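Long-range contact in photoreceptor-histidine kinase BphP (Stigmatella aurantiaca DW4/3-1, PDB 6BAF), which probably senses red and far-red light through a bound biliverdin chromophore and passes the signal on as a histidine kinase: residues 150-164 with 268-282. Sequence-based numbering, arbitrary orientation.
Sequences VRGLTGFDRAIIYRF and WGLISCTQVSGTRYV. With BLR (3-[5-[(Z)-(4-ethenyl-3-methyl-5-oxidanylidene-pyrrol-2-ylidene)methyl]-2-[[5-[(Z)-(3-ethenyl-4-methyl-5-oxidanylidene-pyrrol-2-ylidene)methyl]-3-(3-hydroxy-3-oxopropyl)-4-methyl-1H-pyrrol-2-yl]methyl]-4-methyl-1H-pyrrol-3-yl]propanoic acid), chain B.
C273 and R280 sandwich the F156 ring beside the antiparallel pairing of 158-164 with 268-275, two central strands of the GAF-domain sheet. C273 CB lies over one face, toward the rim, 3.6 Å from the ring centroid, while R280 CG covers the centre of the opposite face. With SG anti to its carbonyl carbon (chi1 -49°), C273 also brings its sulfur 3.5 Å from V150 CG1, tying helix 139-154 to the sheet; packing is close here. On the other sheet face, I160, Y162, L270, S272 and T274 line the bilin pocket, where I160 CD1 lies 3.9 Å from BLR CBB and packs against S272 CB. R158, whose NH2 bonds to D182 O, turns its bent chain so that NE donates to T274 OG1 (3.2 Å). A classic beta bulge sets D157 and R158 both opposite T274. The looser, solvent side is the R163 end, where its extended chain lies over W268, guanidinium and indole planes 24° apart, beside a water bonded to W268 O. By contrast, at the partly exposed loop after Q275, three donors converge tightly on buried D157 OD2: V276 N on the anti lone pair, S277 N nearly end-on, and S277 OG on the syn lone pair at 2.7 Å.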
ATOM      1  N   VAL A 150      14.856   0.589  -1.157  1.00 37.55           N
ATOM      2  CA  VAL A 150      14.881   0.455   0.313  1.00 38.70           C
ATOM      3  C   VAL A 150      15.821   1.472   0.945  1.00 36.57           C
ATOM      4  O   VAL A 150      15.572   1.982   2.038  1.00 40.58           O
ATOM      5  CB  VAL A 150      15.281  -0.982   0.705  1.00 39.27           C
ATOM      6  CG1 VAL A 150      15.564  -1.054   2.242  1.00 39.75           C
ATOM      7  CG2 VAL A 150      14.186  -1.957   0.275  1.00 36.82           C
ATOM      8  N   ARG A 151      16.950   1.741   0.310  1.00 41.96           N
ATOM      9  CA  ARG A 151      17.853   2.737   0.872  1.00 41.80           C
ATOM     10  C   ARG A 151      17.236   4.129   0.824  1.00 44.46           C
ATOM     11  O   ARG A 151      17.399   4.925   1.763  1.00 43.64           O
ATOM     12  CB  ARG A 151      19.177   2.713   0.113  1.00 42.07           C
ATOM     13  CG  ARG A 151      20.169   3.655   0.718  1.00 47.86           C
ATOM     14  CD  ARG A 151      21.557   3.440   0.170  1.00 47.91           C
ATOM     15  NE  ARG A 151      22.087   4.650  -0.431  1.00 46.89           N
ATOM     16  CZ  ARG A 151      22.526   5.693   0.258  1.00 52.72           C
ATOM     17  NH1 ARG A 151      22.489   5.685   1.576  1.00 52.27           N
ATOM     18  NH2 ARG A 151      22.996   6.755  -0.368  1.00 60.49           N
ATOM     19  N   GLY A 152      16.510   4.440  -0.259  1.00 43.60           N
ATOM     20  CA  GLY A 152      15.814   5.719  -0.319  1.00 44.13           C
ATOM     21  C   GLY A 152      14.772   5.887   0.773  1.00 44.39           C
ATOM     22  O   GLY A 152      14.711   6.927   1.431  1.00 47.47           O
ATOM     23  N   LEU A 153      13.941   4.863   0.997  1.00 41.35           N
ATOM     24  CA  LEU A 153      12.913   4.981   2.042  1.00 41.14           C
ATOM     25  C   LEU A 153      13.506   5.090   3.449  1.00 45.61           C
ATOM     26  O   LEU A 153      12.979   5.825   4.295  1.00 45.20           O
ATOM     27  CB  LEU A 153      11.971   3.781   1.987  1.00 43.25           C
ATOM     28  CG  LEU A 153      11.167   3.728   0.704  1.00 45.42           C
ATOM     29  CD1 LEU A 153      10.504   2.348   0.528  1.00 42.06           C
ATOM     30  CD2 LEU A 153      10.136   4.878   0.713  1.00 42.69           C
ATOM     31  N   THR A 154      14.570   4.330   3.750  1.00 46.17           N
ATOM     32  CA  THR A 154      15.044   4.223   5.141  1.00 41.86           C
ATOM     33  C   THR A 154      16.159   5.202   5.454  1.00 40.99           C
ATOM     34  O   THR A 154      16.386   5.543   6.624  1.00 40.16           O
ATOM     35  CB  THR A 154      15.581   2.805   5.420  1.00 44.19           C
ATOM     36  OG1 THR A 154      16.728   2.577   4.581  1.00 40.85           O
ATOM     37  CG2 THR A 154      14.550   1.736   5.074  1.00 39.46           C
ATOM     38  N   GLY A 155      16.912   5.629   4.451  1.00 43.80           N
ATOM     39  CA  GLY A 155      18.085   6.407   4.794  1.00 43.80           C
ATOM     40  C   GLY A 155      19.280   5.603   5.280  1.00 47.94           C
ATOM     41  O   GLY A 155      20.239   6.191   5.784  1.00 45.86           O
ATOM     42  N   PHE A 156      19.258   4.283   5.155  1.00 45.02           N
ATOM     43  CA  PHE A 156      20.405   3.492   5.582  1.00 46.18           C
ATOM     44  C   PHE A 156      21.645   3.778   4.719  1.00 46.52           C
ATOM     45  O   PHE A 156      21.552   3.951   3.499  1.00 44.08           O
ATOM     46  CB  PHE A 156      20.038   2.002   5.521  1.00 42.08           C
ATOM     47  CG  PHE A 156      19.526   1.432   6.838  1.00 43.42           C
ATOM     48  CD1 PHE A 156      20.398   1.218   7.909  1.00 43.71           C
ATOM     49  CD2 PHE A 156      18.178   1.066   6.988  1.00 42.53           C
ATOM     50  CE1 PHE A 156      19.949   0.634   9.139  1.00 42.96           C
ATOM     51  CE2 PHE A 156      17.709   0.486   8.195  1.00 40.49           C
ATOM     52  CZ  PHE A 156      18.604   0.281   9.278  1.00 42.46           C
ATOM     53  N   ASP A 157      22.819   3.766   5.356  1.00 44.09           N
ATOM     54  CA  ASP A 157      24.081   3.923   4.630  1.00 43.46           C
ATOM     55  C   ASP A 157      24.293   2.862   3.576  1.00 46.48           C
ATOM     56  O   ASP A 157      24.939   3.137   2.559  1.00 46.07           O
ATOM     57  CB  ASP A 157      25.272   3.888   5.591  1.00 45.64           C
ATOM     58  CG  ASP A 157      25.342   5.115   6.439  1.00 52.19           C
ATOM     59  OD1 ASP A 157      24.989   6.173   5.894  1.00 55.49           O
ATOM     60  OD2 ASP A 157      25.704   5.052   7.646  1.00 54.32           O
ATOM     61  N   ARG A 158      23.811   1.635   3.797  1.00 43.91           N
ATOM     62  CA  ARG A 158      24.047   0.573   2.836  1.00 36.55           C
ATOM     63  C   ARG A 158      22.842  -0.347   2.798  1.00 38.49           C
ATOM     64  O   ARG A 158      22.276  -0.668   3.840  1.00 43.20           O
ATOM     65  CB  ARG A 158      25.335  -0.214   3.197  1.00 38.43           C
ATOM     66  CG  ARG A 158      25.687  -1.434   2.279  1.00 42.87           C
ATOM     67  CD  ARG A 158      27.199  -1.957   2.525  1.00 42.64           C
ATOM     68  NE  ARG A 158      27.428  -1.946   3.949  1.00 53.46           N
ATOM     69  CZ  ARG A 158      28.470  -1.440   4.581  1.00 49.53           C
ATOM     70  NH1 ARG A 158      28.455  -1.493   5.903  1.00 53.49           N
ATOM     71  NH2 ARG A 158      29.518  -0.940   3.929  1.00 48.53           N
ATOM     72  N   ALA A 159      22.475  -0.811   1.610  1.00 36.24           N
ATOM     73  CA  ALA A 159      21.449  -1.825   1.455  1.00 39.65           C
ATOM     74  C   ALA A 159      21.962  -2.799   0.419  1.00 41.66           C
ATOM     75  O   ALA A 159      22.392  -2.375  -0.657  1.00 42.92           O
ATOM     76  CB  ALA A 159      20.092  -1.236   1.001  1.00 38.00           C
ATOM     77  N   ILE A 160      21.915  -4.102   0.724  1.00 37.56           N
ATOM     78  CA  ILE A 160      22.379  -5.116  -0.205  1.00 37.32           C
ATOM     79  C   ILE A 160      21.290  -6.152  -0.388  1.00 35.79           C
ATOM     80  O   ILE A 160      20.377  -6.278   0.434  1.00 38.04           O
ATOM     81  CB  ILE A 160      23.691  -5.785   0.279  1.00 39.93           C
ATOM     82  CG1 ILE A 160      23.451  -6.543   1.608  1.00 40.52           C
ATOM     83  CG2 ILE A 160      24.774  -4.717   0.463  1.00 38.97           C
ATOM     84  CD1 ILE A 160      24.564  -7.620   1.950  1.00 37.66           C
ATOM     85  N   ILE A 161      21.378  -6.882  -1.496  1.00 35.38           N
ATOM     86  CA  ILE A 161      20.744  -8.185  -1.628  1.00 35.78           C
ATOM     87  C   ILE A 161      21.795  -9.241  -1.285  1.00 41.66           C
ATOM     88  O   ILE A 161      22.861  -9.300  -1.908  1.00 36.70           O
ATOM     89  CB  ILE A 161      20.199  -8.443  -3.040  1.00 37.52           C
ATOM     90  CG1 ILE A 161      19.152  -7.389  -3.479  1.00 39.54           C
ATOM     91  CG2 ILE A 161      19.571  -9.818  -3.032  1.00 33.74           C
ATOM     92  CD1 ILE A 161      17.989  -7.253  -2.529  1.00 36.24           C
ATOM     93  N   TYR A 162      21.492 -10.089  -0.317  1.00 40.60           N
ATOM     94  CA  TYR A 162      22.395 -11.132   0.141  1.00 36.26           C
ATOM     95  C   TYR A 162      21.745 -12.446  -0.250  1.00 35.59           C
ATOM     96  O   TYR A 162      20.704 -12.807   0.293  1.00 41.29           O
ATOM     97  CB  TYR A 162      22.582 -11.011   1.647  1.00 40.75           C
ATOM     98  CG  TYR A 162      23.620 -11.964   2.242  1.00 43.60           C
ATOM     99  CD1 TYR A 162      24.990 -11.691   2.123  1.00 41.10           C
ATOM    100  CD2 TYR A 162      23.229 -13.122   2.923  1.00 43.81           C
ATOM    101  CE1 TYR A 162      25.954 -12.539   2.681  1.00 47.64           C
ATOM    102  CE2 TYR A 162      24.194 -13.993   3.494  1.00 43.45           C
ATOM    103  CZ  TYR A 162      25.550 -13.685   3.368  1.00 47.91           C
ATOM    104  OH  TYR A 162      26.511 -14.516   3.909  1.00 47.68           O
ATOM    105  N   ARG A 163      22.327 -13.155  -1.193  1.00 30.50           N
ATOM    106  CA  ARG A 163      21.702 -14.345  -1.731  1.00 38.02           C
ATOM    107  C   ARG A 163      22.414 -15.596  -1.216  1.00 42.17           C
ATOM    108  O   ARG A 163      23.641 -15.631  -1.185  1.00 42.01           O
ATOM    109  CB  ARG A 163      21.755 -14.318  -3.255  1.00 34.51           C
ATOM    110  CG  ARG A 163      21.031 -15.501  -3.838  1.00 40.47           C
ATOM    111  CD  ARG A 163      21.244 -15.566  -5.335  1.00 45.36           C
ATOM    112  NE  ARG A 163      20.438 -16.664  -5.869  1.00 49.51           N
ATOM    113  CZ  ARG A 163      20.243 -16.882  -7.169  1.00 54.36           C
ATOM    114  NH1 ARG A 163      20.797 -16.063  -8.078  1.00 48.84           N
ATOM    115  NH2 ARG A 163      19.477 -17.905  -7.548  1.00 50.77           N
ATOM    116  N   PHE A 164      21.644 -16.617  -0.817  1.00 40.50           N
ATOM    117  CA  PHE A 164      22.185 -17.868  -0.290  1.00 37.67           C
ATOM    118  C   PHE A 164      22.444 -18.864  -1.412  1.00 45.66           C
ATOM    119  O   PHE A 164      21.628 -19.012  -2.327  1.00 43.55           O
ATOM    120  CB  PHE A 164      21.222 -18.501   0.726  1.00 39.33           C
ATOM    121  CG  PHE A 164      20.995 -17.660   1.995  1.00 39.07           C
ATOM    122  CD1 PHE A 164      22.000 -17.516   2.954  1.00 36.17           C
ATOM    123  CD2 PHE A 164      19.768 -17.025   2.213  1.00 36.06           C
ATOM    124  CE1 PHE A 164      21.816 -16.742   4.100  1.00 36.07           C
ATOM    125  CE2 PHE A 164      19.541 -16.240   3.364  1.00 38.18           C
ATOM    126  CZ  PHE A 164      20.568 -16.087   4.331  1.00 37.89           C
ATOM    127  N   TRP A 268      15.595 -17.503   0.463  1.00 41.61           N
ATOM    128  CA  TRP A 268      16.361 -17.315  -0.763  1.00 39.19           C
ATOM    129  C   TRP A 268      17.493 -16.328  -0.576  1.00 38.79           C
ATOM    130  O   TRP A 268      18.546 -16.451  -1.213  1.00 40.12           O
ATOM    131  CB  TRP A 268      15.423 -16.798  -1.871  1.00 40.37           C
ATOM    132  CG  TRP A 268      16.022 -16.612  -3.257  1.00 40.08           C
ATOM    133  CD1 TRP A 268      16.034 -17.531  -4.290  1.00 39.23           C
ATOM    134  CD2 TRP A 268      16.697 -15.445  -3.754  1.00 37.63           C
ATOM    135  NE1 TRP A 268      16.645 -16.979  -5.396  1.00 42.21           N
ATOM    136  CE2 TRP A 268      17.048 -15.703  -5.095  1.00 40.40           C
ATOM    137  CE3 TRP A 268      16.989 -14.188  -3.209  1.00 37.68           C
ATOM    138  CZ2 TRP A 268      17.700 -14.767  -5.879  1.00 39.82           C
ATOM    139  CZ3 TRP A 268      17.636 -13.277  -3.978  1.00 38.95           C
ATOM    140  CH2 TRP A 268      17.978 -13.563  -5.318  1.00 41.21           C
ATOM    141  N   GLY A 269      17.310 -15.393   0.340  1.00 35.54           N
ATOM    142  CA  GLY A 269      18.197 -14.262   0.429  1.00 33.46           C
ATOM    143  C   GLY A 269      17.632 -13.299   1.435  1.00 37.41           C
ATOM    144  O   GLY A 269      16.613 -13.558   2.077  1.00 37.10           O
ATOM    145  N   LEU A 270      18.342 -12.196   1.590  1.00 33.76           N
ATOM    146  CA  LEU A 270      17.927 -11.144   2.491  1.00 39.09           C
ATOM    147  C   LEU A 270      18.120  -9.830   1.761  1.00 39.50           C
ATOM    148  O   LEU A 270      19.041  -9.698   0.959  1.00 38.17           O
ATOM    149  CB  LEU A 270      18.766 -11.078   3.787  1.00 36.20           C
ATOM    150  CG  LEU A 270      18.876 -12.259   4.757  1.00 38.21           C
ATOM    151  CD1 LEU A 270      19.739 -11.769   5.912  1.00 36.63           C
ATOM    152  CD2 LEU A 270      17.519 -12.665   5.261  1.00 35.04           C
ATOM    153  N   ILE A 271      17.255  -8.871   2.049  1.00 37.75           N
ATOM    154  CA  ILE A 271      17.588  -7.465   1.888  1.00 34.92           C
ATOM    155  C   ILE A 271      18.199  -7.059   3.211  1.00 35.19           C
ATOM    156  O   ILE A 271      17.527  -7.102   4.240  1.00 37.20           O
ATOM    157  CB  ILE A 271      16.354  -6.597   1.574  1.00 38.13           C
ATOM    158  CG1 ILE A 271      15.563  -7.132   0.375  1.00 37.63           C
ATOM    159  CG2 ILE A 271      16.789  -5.150   1.305  1.00 36.04           C
ATOM    160  CD1 ILE A 271      14.119  -6.533   0.279  1.00 37.03           C
ATOM    161  N   SER A 272      19.462  -6.656   3.205  1.00 37.58           N
ATOM    162  CA  SER A 272      20.175  -6.339   4.434  1.00 36.88           C
ATOM    163  C   SER A 272      20.616  -4.892   4.384  1.00 38.26           C
ATOM    164  O   SER A 272      21.297  -4.499   3.438  1.00 41.44           O
ATOM    165  CB  SER A 272      21.420  -7.266   4.613  1.00 38.72           C
ATOM    166  OG  SER A 272      22.172  -6.855   5.770  1.00 39.20           O
ATOM    167  N   CYS A 273      20.251  -4.107   5.399  1.00 36.57           N
ATOM    168  CA  CYS A 273      20.620  -2.699   5.497  1.00 41.17           C
ATOM    169  C   CYS A 273      21.472  -2.489   6.716  1.00 42.02           C
ATOM    170  O   CYS A 273      21.219  -3.096   7.770  1.00 42.43           O
ATOM    171  CB  CYS A 273      19.406  -1.754   5.628  1.00 38.54           C
ATOM    172  SG  CYS A 273      18.155  -2.125   4.392  1.00 41.06           S
ATOM    173  N   THR A 274      22.452  -1.593   6.586  1.00 39.74           N
ATOM    174  CA  THR A 274      23.370  -1.323   7.680  1.00 40.80           C
ATOM    175  C   THR A 274      23.683   0.160   7.707  1.00 43.70           C
ATOM    176  O   THR A 274      23.721   0.835   6.669  1.00 43.39           O
ATOM    177  CB  THR A 274      24.675  -2.160   7.552  1.00 43.00           C
ATOM    178  OG1 THR A 274      25.162  -2.081   6.212  1.00 44.43           O
ATOM    179  CG2 THR A 274      24.400  -3.658   7.843  1.00 41.37           C
ATOM    180  N   GLN A 275      23.884   0.658   8.910  1.00 41.39           N
ATOM    181  CA  GLN A 275      24.241   2.041   9.165  1.00 45.65           C
ATOM    182  C   GLN A 275      25.645   2.038   9.738  1.00 49.11           C
ATOM    183  O   GLN A 275      25.894   1.349  10.731  1.00 49.08           O
ATOM    184  CB  GLN A 275      23.279   2.667  10.167  1.00 46.12           C
ATOM    185  CG  GLN A 275      23.415   4.170  10.279  1.00 49.56           C
ATOM    186  CD  GLN A 275      22.783   4.907   9.098  1.00 50.16           C
ATOM    187  OE1 GLN A 275      22.447   4.320   8.057  1.00 47.92           O
ATOM    188  NE2 GLN A 275      22.588   6.192   9.272  1.00 53.83           N
ATOM    189  N   VAL A 276      26.567   2.761   9.105  1.00 47.57           N
ATOM    190  CA  VAL A 276      27.893   2.908   9.697  1.00 52.19           C
ATOM    191  C   VAL A 276      27.907   4.113  10.627  1.00 57.19           C
ATOM    192  O   VAL A 276      28.622   4.107  11.630  1.00 59.41           O
ATOM    193  CB  VAL A 276      28.977   3.002   8.604  1.00 53.36           C
ATOM    194  CG1 VAL A 276      28.794   1.885   7.584  1.00 50.07           C
ATOM    195  CG2 VAL A 276      28.887   4.289   7.890  1.00 58.31           C
ATOM    196  N   SER A 277      27.059   5.103  10.333  1.00 58.08           N
ATOM    197  CA  SER A 277      26.876   6.379  11.021  1.00 63.34           C
ATOM    198  C   SER A 277      26.494   6.208  12.473  1.00 58.92           C
ATOM    199  O   SER A 277      27.318   5.853  13.312  1.00 69.28           O
ATOM    200  CB  SER A 277      25.752   7.206  10.352  1.00 63.13           C
ATOM    201  OG  SER A 277      25.961   7.427   8.949  1.00 66.24           O
ATOM    202  N   GLY A 278      25.246   6.514  12.775  1.00 55.71           N
ATOM    203  CA  GLY A 278      24.722   6.410  14.121  1.00 55.77           C
ATOM    204  C   GLY A 278      23.527   5.476  14.068  1.00 55.81           C
ATOM    205  O   GLY A 278      23.598   4.439  13.393  1.00 52.03           O
ATOM    206  N   THR A 279      22.420   5.855  14.708  1.00 50.75           N
ATOM    207  CA  THR A 279      21.265   4.983  14.848  1.00 53.37           C
ATOM    208  C   THR A 279      20.342   5.054  13.630  1.00 51.73           C
ATOM    209  O   THR A 279      20.475   5.914  12.761  1.00 54.97           O
ATOM    210  CB  THR A 279      20.466   5.364  16.084  1.00 50.37           C
ATOM    211  OG1 THR A 279      19.917   6.667  15.879  1.00 55.30           O
ATOM    212  CG2 THR A 279      21.350   5.339  17.302  1.00 49.72           C
ATOM    213  N   ARG A 280      19.340   4.154  13.609  1.00 49.38           N
ATOM    214  CA  ARG A 280      18.358   4.087  12.518  1.00 46.26           C
ATOM    215  C   ARG A 280      17.036   3.536  13.061  1.00 47.02           C
ATOM    216  O   ARG A 280      16.678   2.375  12.836  1.00 44.31           O
ATOM    217  CB  ARG A 280      18.862   3.216  11.370  1.00 46.48           C
ATOM    218  CG  ARG A 280      18.501   3.777  10.021  1.00 51.72           C
ATOM    219  CD  ARG A 280      19.287   5.072   9.891  1.00 53.22           C
ATOM    220  NE  ARG A 280      18.674   5.931   8.916  1.00 57.20           N
ATOM    221  CZ  ARG A 280      18.652   7.252   9.014  1.00 59.96           C
ATOM    222  NH1 ARG A 280      19.229   7.873  10.054  1.00 57.83           N
ATOM    223  NH2 ARG A 280      18.026   7.941   8.080  1.00 61.10           N
ATOM    224  N   TYR A 281      16.291   4.385  13.770  1.00 47.70           N
ATOM    225  CA  TYR A 281      14.937   4.051  14.231  1.00 44.41           C
ATOM    226  C   TYR A 281      13.932   4.232  13.097  1.00 48.11           C
ATOM    227  O   TYR A 281      13.203   5.219  13.031  1.00 54.83           O
ATOM    228  CB  TYR A 281      14.543   4.933  15.407  1.00 43.18           C
ATOM    229  CG  TYR A 281      15.368   4.691  16.617  1.00 46.70           C
ATOM    230  CD1 TYR A 281      14.971   3.744  17.544  1.00 42.17           C
ATOM    231  CD2 TYR A 281      16.548   5.392  16.841  1.00 46.46           C
ATOM    232  CE1 TYR A 281      15.718   3.484  18.666  1.00 46.15           C
ATOM    233  CE2 TYR A 281      17.296   5.166  17.984  1.00 49.81           C
ATOM    234  CZ  TYR A 281      16.865   4.188  18.899  1.00 48.95           C
ATOM    235  OH  TYR A 281      17.586   3.884  20.043  1.00 47.02           O
ATOM    236  N   VAL A 282      13.866   3.248  12.210  1.00 45.04           N
ATOM    237  CA  VAL A 282      12.973   3.332  11.042  1.00 46.68           C
ATOM    238  C   VAL A 282      11.511   3.368  11.500  1.00 50.38           C
ATOM    239  O   VAL A 282      11.080   2.476  12.250  1.00 50.88           O
ATOM    240  CB  VAL A 282      13.220   2.146  10.106  1.00 43.48           C
ATOM    241  CG1 VAL A 282      12.393   2.285   8.828  1.00 44.89           C
ATOM    242  CG2 VAL A 282      14.697   2.007   9.805  1.00 41.57           C
TER
HETATM  243  CHA BLR B 401      22.191 -12.772  12.231  1.00 38.50           C
HETATM  244  NA  BLR B 401      24.001 -12.173  10.563  1.00 39.44           N
HETATM  245  C1A BLR B 401      22.742 -12.077  11.013  1.00 42.04           C
HETATM  246  C2A BLR B 401      21.990 -11.237  10.186  1.00 37.67           C
HETATM  247  C3A BLR B 401      22.799 -10.828   9.188  1.00 42.52           C
HETATM  248  C4A BLR B 401      24.053 -11.404   9.442  1.00 41.82           C
HETATM  249  CMA BLR B 401      22.365  -9.900   8.014  1.00 38.38           C
HETATM  250  CAA BLR B 401      20.513 -10.896  10.397  1.00 34.23           C
HETATM  251  CBA BLR B 401      20.299  -9.765  11.436  1.00 37.04           C
HETATM  252  CGA BLR B 401      20.605  -8.380  10.846  1.00 41.29           C
HETATM  253  O1A BLR B 401      19.925  -8.017   9.842  1.00 38.66           O
HETATM  254  O2A BLR B 401      21.515  -7.599  11.325  1.00 38.29           O
HETATM  255  CHB BLR B 401      25.344 -11.321   8.658  1.00 41.32           C
HETATM  256  NB  BLR B 401      25.358  -8.884   8.020  1.00 44.16           N
HETATM  257  C1B BLR B 401      25.721 -10.346   7.881  1.00 41.51           C
HETATM  258  C2B BLR B 401      26.625 -10.447   6.709  1.00 42.83           C
HETATM  259  C3B BLR B 401      26.826  -9.186   6.120  1.00 49.38           C
HETATM  260  C4B BLR B 401      26.064  -8.154   6.877  1.00 51.75           C
HETATM  261  CMB BLR B 401      27.256 -11.733   6.167  1.00 44.80           C
HETATM  262  OB  BLR B 401      26.007  -6.992   6.685  1.00 55.23           O
HETATM  263  CAB BLR B 401      27.690  -8.990   4.862  1.00 47.19           C
HETATM  264  CBB BLR B 401      27.756  -7.835   4.241  1.00 49.97           C
HETATM  265  NC  BLR B 401      27.349 -14.491  13.184  1.00 43.09           N
HETATM  266  C1C BLR B 401      28.822 -14.752  12.925  1.00 49.36           C
HETATM  267  C2C BLR B 401      29.188 -15.895  13.815  1.00 51.70           C
HETATM  268  C3C BLR B 401      28.074 -16.356  14.564  1.00 50.01           C
HETATM  269  C4C BLR B 401      26.891 -15.508  14.217  1.00 45.79           C
HETATM  270  CMC BLR B 401      30.587 -16.473  13.849  1.00 58.02           C
HETATM  271  OC  BLR B 401      29.541 -14.166  12.190  1.00 51.59           O
HETATM  272  CAC BLR B 401      28.081 -17.514  15.580  1.00 56.94           C
HETATM  273  CBC BLR B 401      28.538 -18.738  15.259  1.00 66.13           C
HETATM  274  CHD BLR B 401      25.699 -15.631  14.716  1.00 43.89           C
HETATM  275  ND  BLR B 401      24.309 -14.020  13.046  1.00 38.09           N
HETATM  276  C1D BLR B 401      24.476 -14.894  14.230  1.00 42.25           C
HETATM  277  C2D BLR B 401      23.236 -14.994  14.980  1.00 41.84           C
HETATM  278  C3D BLR B 401      22.244 -14.204  14.260  1.00 37.15           C
HETATM  279  C4D BLR B 401      22.867 -13.590  13.033  1.00 42.41           C
HETATM  280  CMD BLR B 401      23.036 -15.811  16.264  1.00 39.55           C
HETATM  281  CAD BLR B 401      20.803 -14.001  14.678  1.00 33.98           C
HETATM  282  CBD BLR B 401      20.696 -12.669  15.404  1.00 36.64           C
HETATM  283  CGD BLR B 401      19.255 -12.701  15.877  1.00 40.86           C
HETATM  284  O1D BLR B 401      18.317 -12.737  15.011  1.00 36.54           O
HETATM  285  O2D BLR B 401      19.028 -12.784  17.123  1.00 40.77           O
HETATM  286  O   HOH W   1      19.125 -18.267  -3.268  1.00 43.54           O